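Side-chain contacts in chromosome-partitioning protein Spo0J (Thermus thermophilus HB27, PDB 1VZ0), which binds the centromere-like site parS, stimulates the ATPase Soj and is probably involved in chromosome partitioning: residues R39-F42 with A43-S46; A76-R79 with R80-A84. All coordinates share one frame; numbering follows the deposited sequence.

How the interactions relate
Interaction 1 spans the first two turns of helix 38-57. Interaction 2 forms the start of helix 78-86, later in the same ParB N-terminal domain. Their centres are about 15 Å apart, and R79 bridges them. R79 NH2 is 3.2 Å from A43 O, a probable hydrogen bond into interaction 1. R79 NH1 lies 2.6 Å from S46 OG, a weak hydrogen bond at most. R79 NE is in a salt bridge with E166 of the second subunit. Both interactions also touch that subunit. The side chains of R39 and E78 each come to about 10 Å from a bound cobalt ion, too far to coordinate it.

Interaction 1: R39-F42 with A43-S46; sequences RKRF and AEES
R41 and E44, three residues apart on one helix, form a salt bridge. R41 NH2 donates to E44 OE1 over 3.0 Å, with an N-H...O angle of 154°. OE1 lies near the guanidinium plane, but the nitrogen meets it from above the carboxylate plane. One hydrogen bond carries the bridge; the planes stand 67° apart. The R41 chain bends at chi2 and again at chi3. These bends fold it alongside E44, and K40 CB lies above one guanidinium face, toward its rim. E44 has CG beside its backbone N and an extended chain, with E44 CG packed 3.0 Å from K40 O.

The backbone bonds are those of an alpha helix, i+4 to i. A43 N donates to R39 O, E44 N to K40 O, E45 N to R41 O and S46 N to F42 O. The stretch is an early part of helix 38-57 in the ParB N-terminal domain. S46 OG also sits near F42 O and A43 O, and R79 approaches it from helix 78-86.

F42 and E45 run side by side. E45 OE2 lies in the ring plane at its edge, 3.9 Å from F42 CD2, with ring and carboxylate 81° apart. Replacing E45 by an alanine would probably leave the F42 ring edge without its carboxylate and remove the E45 CG contact that packs 3.0 Å from R41 O. R39 NH1 makes a salt bridge with E122 of the second subunit. F42 packs on L109 of the same subunit.

Interaction 2: A76-R79 with R80-A84; sequences AGER and RYRAA
E78 and R82 lie side by side, one helical turn apart, and are joined by a salt bridge. E78 OE2 is 3.0 Å from R82 NH1 and 3.4 Å from R82 NE. The carboxylate and guanidinium planes are only 24° apart. A bend at chi2 (75°) turns the E78 carboxylate toward R82, whose chain runs extended from CG to NE. E78 OE2 also lies 3.8 Å from Y81 CD2.

The backbone sets these side chains in place. Y81 N donates to G77 O at 2.8 Å, R82 N to E78 O at 2.8 Å and A83 N to R79 O at 2.9 Å. G77 is the N-cap residue. Its positive phi (100°) would jam a beta carbon against the carbonyl oxygen of A76, so the turn into the helix suits glycine. The sequence G77-E78-R79-R80 matches the GERR motif of the ParB family, which in relatives belongs to the CTP-binding pocket.

Three polar ends meet residues of the second subunit: R79 NE in a salt bridge with its E166, R80 NH2 in one with its E172, and Y81 OH in a hydrogen bond to its I31 O.

Within its own chain the helix start follows strand 71-76, where A76 bonds through its backbone to L64 of strand 63-68, and R80 packs on L63 of that strand. A83 faces helix 38-57, touching L47, L50 and I54.

Interaction 1: R39-F42 with A43-S46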
ATOM      1  N   ARG C  39       5.136  -7.356  -5.017  1.00 26.37           N
ATOM      2  CA  ARG C  39       5.078  -6.265  -4.046  1.00 30.00           C
ATOM      3  C   ARG C  39       6.194  -6.406  -3.004  1.00 31.05           C
ATOM      4  O   ARG C  39       6.902  -5.445  -2.688  1.00 26.36           O
ATOM      5  CB  ARG C  39       3.727  -6.262  -3.339  1.00 32.79           C
ATOM      6  CG  ARG C  39       3.696  -5.387  -2.100  1.00 45.69           C
ATOM      7  CD  ARG C  39       3.077  -4.039  -2.379  1.00 51.01           C
ATOM      8  NE  ARG C  39       1.642  -4.161  -2.603  1.00 56.17           N
ATOM      9  CZ  ARG C  39       0.818  -3.131  -2.762  1.00 61.11           C
ATOM     10  NH1 ARG C  39       1.282  -1.888  -2.724  1.00 61.80           N
ATOM     11  NH2 ARG C  39      -0.476  -3.348  -2.956  1.00 66.50           N
ATOM     12  N   LYS C  40       6.350  -7.612  -2.473  1.00 29.99           N
ATOM     13  CA  LYS C  40       7.378  -7.851  -1.478  1.00 32.98           C
ATOM     14  C   LYS C  40       8.758  -7.745  -2.099  1.00 31.83           C
ATOM     15  O   LYS C  40       9.693  -7.230  -1.481  1.00 32.13           O
ATOM     16  CB  LYS C  40       7.193  -9.231  -0.842  1.00 35.18           C
ATOM     17  CG  LYS C  40       5.914  -9.361  -0.021  1.00 43.55           C
ATOM     18  CD  LYS C  40       5.815 -10.736   0.630  1.00 51.82           C
ATOM     19  CE  LYS C  40       4.467 -10.952   1.306  1.00 54.81           C
ATOM     20  NZ  LYS C  40       4.228  -9.985   2.408  1.00 58.12           N
ATOM     21  N   ARG C  41       8.880  -8.220  -3.331  1.00 31.83           N
ATOM     22  CA  ARG C  41      10.160  -8.186  -4.021  1.00 33.84           C
ATOM     23  C   ARG C  41      10.600  -6.753  -4.261  1.00 31.63           C
ATOM     24  O   ARG C  41      11.778  -6.421  -4.108  1.00 32.89           O
ATOM     25  CB  ARG C  41      10.062  -8.952  -5.345  1.00 34.67           C
ATOM     26  CG  ARG C  41      11.175  -9.957  -5.538  1.00 47.00           C
ATOM     27  CD  ARG C  41      11.356 -10.821  -4.280  1.00 54.27           C
ATOM     28  NE  ARG C  41      10.181 -11.634  -3.976  1.00 56.64           N
ATOM     29  CZ  ARG C  41       9.902 -12.157  -2.784  1.00 56.63           C
ATOM     30  NH1 ARG C  41       8.808 -12.886  -2.630  1.00 56.71           N
ATOM     31  NH2 ARG C  41      10.695 -11.940  -1.744  1.00 57.44           N
ATOM     32  N   PHE C  42       9.644  -5.905  -4.630  1.00 31.01           N
ATOM     33  CA  PHE C  42       9.911  -4.496  -4.880  1.00 29.68           C
ATOM     34  C   PHE C  42      10.332  -3.773  -3.606  1.00 29.40           C
ATOM     35  O   PHE C  42      11.227  -2.929  -3.627  1.00 31.50           O
ATOM     36  CB  PHE C  42       8.668  -3.834  -5.465  1.00 29.24           C
ATOM     37  CG  PHE C  42       8.378  -4.241  -6.881  1.00 29.90           C
ATOM     38  CD1 PHE C  42       7.078  -4.235  -7.367  1.00 27.37           C
ATOM     39  CD2 PHE C  42       9.412  -4.605  -7.740  1.00 32.46           C
ATOM     40  CE1 PHE C  42       6.813  -4.582  -8.688  1.00 32.67           C
ATOM     41  CE2 PHE C  42       9.159  -4.954  -9.062  1.00 31.48           C
ATOM     42  CZ  PHE C  42       7.855  -4.941  -9.538  1.00 29.65           C
ATOM     43  N   ALA C  43       9.688  -4.105  -2.494  1.00 28.37           N
ATOM     44  CA  ALA C  43      10.027  -3.477  -1.222  1.00 29.07           C
ATOM     45  C   ALA C  43      11.471  -3.813  -0.835  1.00 27.17           C
ATOM     46  O   ALA C  43      12.207  -2.948  -0.378  1.00 29.56           O
ATOM     47  CB  ALA C  43       9.057  -3.939  -0.132  1.00 23.38           C
ATOM     48  N   GLU C  44      11.873  -5.066  -1.039  1.00 27.61           N
ATOM     49  CA  GLU C  44      13.230  -5.504  -0.711  1.00 33.52           C
ATOM     50  C   GLU C  44      14.256  -4.831  -1.612  1.00 33.77           C
ATOM     51  O   GLU C  44      15.320  -4.420  -1.149  1.00 29.82           O
ATOM     52  CB  GLU C  44      13.370  -7.024  -0.862  1.00 34.70           C
ATOM     53  CG  GLU C  44      12.320  -7.821  -0.105  1.00 43.26           C
ATOM     54  CD  GLU C  44      12.498  -9.324  -0.240  1.00 47.87           C
ATOM     55  OE1 GLU C  44      12.753  -9.810  -1.365  1.00 49.63           O
ATOM     56  OE2 GLU C  44      12.364 -10.023   0.786  1.00 52.21           O
ATOM     57  N   GLU C  45      13.930  -4.730  -2.899  1.00 34.34           N
ATOM     58  CA  GLU C  45      14.830  -4.110  -3.861  1.00 33.97           C
ATOM     59  C   GLU C  45      15.071  -2.654  -3.496  1.00 33.66           C
ATOM     60  O   GLU C  45      16.216  -2.213  -3.406  1.00 33.04           O
ATOM     61  CB  GLU C  45      14.249  -4.191  -5.274  1.00 39.65           C
ATOM     62  CG  GLU C  45      14.098  -5.603  -5.823  1.00 46.74           C
ATOM     63  CD  GLU C  45      13.532  -5.623  -7.237  1.00 53.72           C
ATOM     64  OE1 GLU C  45      13.273  -6.727  -7.763  1.00 58.38           O
ATOM     65  OE2 GLU C  45      13.347  -4.533  -7.822  1.00 55.32           O
ATOM     66  N   SER C  46      13.995  -1.907  -3.270  1.00 32.93           N
ATOM     67  CA  SER C  46      14.136  -0.496  -2.933  1.00 35.06           C
ATOM     68  C   SER C  46      14.799  -0.287  -1.571  1.00 33.62           C
ATOM     69  O   SER C  46      15.521   0.689  -1.374  1.00 32.01           O
ATOM     70  CB  SER C  46      12.778   0.215  -2.985  1.00 35.02           C
ATOM     71  OG  SER C  46      11.871  -0.291  -2.028  1.00 40.76           O
TER

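Interaction 2: A76-R79 with R80-A84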
ATOM      1  N   ALA C  76       9.550   7.026  14.198  1.00 30.68           N
ATOM      2  CA  ALA C  76       9.211   7.297  12.801  1.00 31.98           C
ATOM      3  C   ALA C  76      10.424   7.120  11.890  1.00 31.64           C
ATOM      4  O   ALA C  76      11.534   7.497  12.253  1.00 32.62           O
ATOM      5  CB  ALA C  76       8.649   8.707  12.656  1.00 27.00           C
ATOM      6  N   GLY C  77      10.196   6.552  10.705  1.00 32.42           N
ATOM      7  CA  GLY C  77      11.268   6.331   9.745  1.00 30.89           C
ATOM      8  C   GLY C  77      11.782   4.900   9.755  1.00 32.59           C
ATOM      9  O   GLY C  77      12.991   4.658   9.721  1.00 34.14           O
ATOM     10  N   GLU C  78      10.863   3.942   9.782  1.00 32.08           N
ATOM     11  CA  GLU C  78      11.235   2.536   9.814  1.00 35.24           C
ATOM     12  C   GLU C  78      12.158   2.127   8.656  1.00 35.17           C
ATOM     13  O   GLU C  78      13.189   1.504   8.889  1.00 36.92           O
ATOM     14  CB  GLU C  78       9.973   1.659   9.828  1.00 34.03           C
ATOM     15  CG  GLU C  78      10.186   0.223  10.349  1.00 41.37           C
ATOM     16  CD  GLU C  78      10.335   0.145  11.874  1.00 46.35           C
ATOM     17  OE1 GLU C  78       9.464   0.710  12.570  1.00 53.69           O
ATOM     18  OE2 GLU C  78      11.302  -0.485  12.377  1.00 31.89           O
ATOM     19  N   ARG C  79      11.806   2.473   7.419  1.00 35.86           N
ATOM     20  CA  ARG C  79      12.649   2.097   6.282  1.00 37.60           C
ATOM     21  C   ARG C  79      14.007   2.777   6.325  1.00 38.23           C
ATOM     22  O   ARG C  79      15.035   2.174   6.001  1.00 37.21           O
ATOM     23  CB  ARG C  79      11.941   2.398   4.957  1.00 39.03           C
ATOM     24  CG  ARG C  79      11.098   1.212   4.491  1.00 47.32           C
ATOM     25  CD  ARG C  79      10.291   1.493   3.230  1.00 51.97           C
ATOM     26  NE  ARG C  79      11.103   1.661   2.024  1.00 52.94           N
ATOM     27  CZ  ARG C  79      11.579   0.672   1.271  1.00 50.79           C
ATOM     28  NH1 ARG C  79      12.300   0.964   0.197  1.00 50.97           N
ATOM     29  NH2 ARG C  79      11.340  -0.600   1.574  1.00 45.21           N
ATOM     30  N   ARG C  80      14.004   4.038   6.730  1.00 40.02           N
ATOM     31  CA  ARG C  80      15.233   4.796   6.847  1.00 39.30           C
ATOM     32  C   ARG C  80      16.101   4.035   7.860  1.00 38.65           C
ATOM     33  O   ARG C  80      17.284   3.775   7.630  1.00 39.88           O
ATOM     34  CB  ARG C  80      14.912   6.203   7.366  1.00 40.08           C
ATOM     35  CG  ARG C  80      15.603   7.324   6.616  1.00 41.65           C
ATOM     36  CD  ARG C  80      14.698   8.016   5.613  1.00 42.97           C
ATOM     37  NE  ARG C  80      13.774   8.951   6.248  1.00 45.99           N
ATOM     38  CZ  ARG C  80      13.038   9.846   5.590  1.00 46.01           C
ATOM     39  NH1 ARG C  80      13.107   9.940   4.266  1.00 43.22           N
ATOM     40  NH2 ARG C  80      12.224  10.651   6.259  1.00 43.65           N
ATOM     41  N   TYR C  81      15.475   3.652   8.969  1.00 36.27           N
ATOM     42  CA  TYR C  81      16.137   2.939  10.058  1.00 34.34           C
ATOM     43  C   TYR C  81      16.725   1.601   9.622  1.00 35.47           C
ATOM     44  O   TYR C  81      17.890   1.305   9.894  1.00 37.03           O
ATOM     45  CB  TYR C  81      15.133   2.735  11.199  1.00 28.20           C
ATOM     46  CG  TYR C  81      15.566   1.795  12.305  1.00 31.73           C
ATOM     47  CD1 TYR C  81      16.512   2.182  13.256  1.00 29.58           C
ATOM     48  CD2 TYR C  81      15.002   0.525  12.419  1.00 27.07           C
ATOM     49  CE1 TYR C  81      16.881   1.328  14.294  1.00 30.22           C
ATOM     50  CE2 TYR C  81      15.363  -0.333  13.449  1.00 26.57           C
ATOM     51  CZ  TYR C  81      16.301   0.074  14.387  1.00 33.76           C
ATOM     52  OH  TYR C  81      16.642  -0.757  15.431  1.00 33.80           O
ATOM     53  N   ARG C  82      15.921   0.795   8.938  1.00 34.62           N
ATOM     54  CA  ARG C  82      16.380  -0.510   8.490  1.00 37.24           C
ATOM     55  C   ARG C  82      17.421  -0.446   7.386  1.00 37.45           C
ATOM     56  O   ARG C  82      18.262  -1.334   7.270  1.00 39.72           O
ATOM     57  CB  ARG C  82      15.181  -1.359   8.067  1.00 40.14           C
ATOM     58  CG  ARG C  82      14.231  -1.560   9.224  1.00 42.63           C
ATOM     59  CD  ARG C  82      13.266  -2.697   9.031  1.00 50.58           C
ATOM     60  NE  ARG C  82      12.470  -2.864  10.244  1.00 58.12           N
ATOM     61  CZ  ARG C  82      12.941  -3.314  11.407  1.00 56.10           C
ATOM     62  NH1 ARG C  82      12.130  -3.415  12.451  1.00 54.76           N
ATOM     63  NH2 ARG C  82      14.208  -3.686  11.528  1.00 51.54           N
ATOM     64  N   ALA C  83      17.374   0.607   6.578  1.00 37.23           N
ATOM     65  CA  ALA C  83      18.353   0.755   5.512  1.00 39.18           C
ATOM     66  C   ALA C  83      19.692   1.134   6.142  1.00 40.21           C
ATOM     67  O   ALA C  83      20.750   0.736   5.659  1.00 43.60           O
ATOM     68  CB  ALA C  83      17.906   1.827   4.524  1.00 36.87           C
ATOM     69  N   ALA C  84      19.640   1.900   7.227  1.00 40.14           N
ATOM     70  CA  ALA C  84      20.853   2.319   7.918  1.00 40.94           C
ATOM     71  C   ALA C  84      21.543   1.094   8.497  1.00 43.25           C
ATOM     72  O   ALA C  84      22.774   1.014   8.522  1.00 43.61           O
ATOM     73  CB  ALA C  84      20.512   3.301   9.020  1.00 40.17           C
TER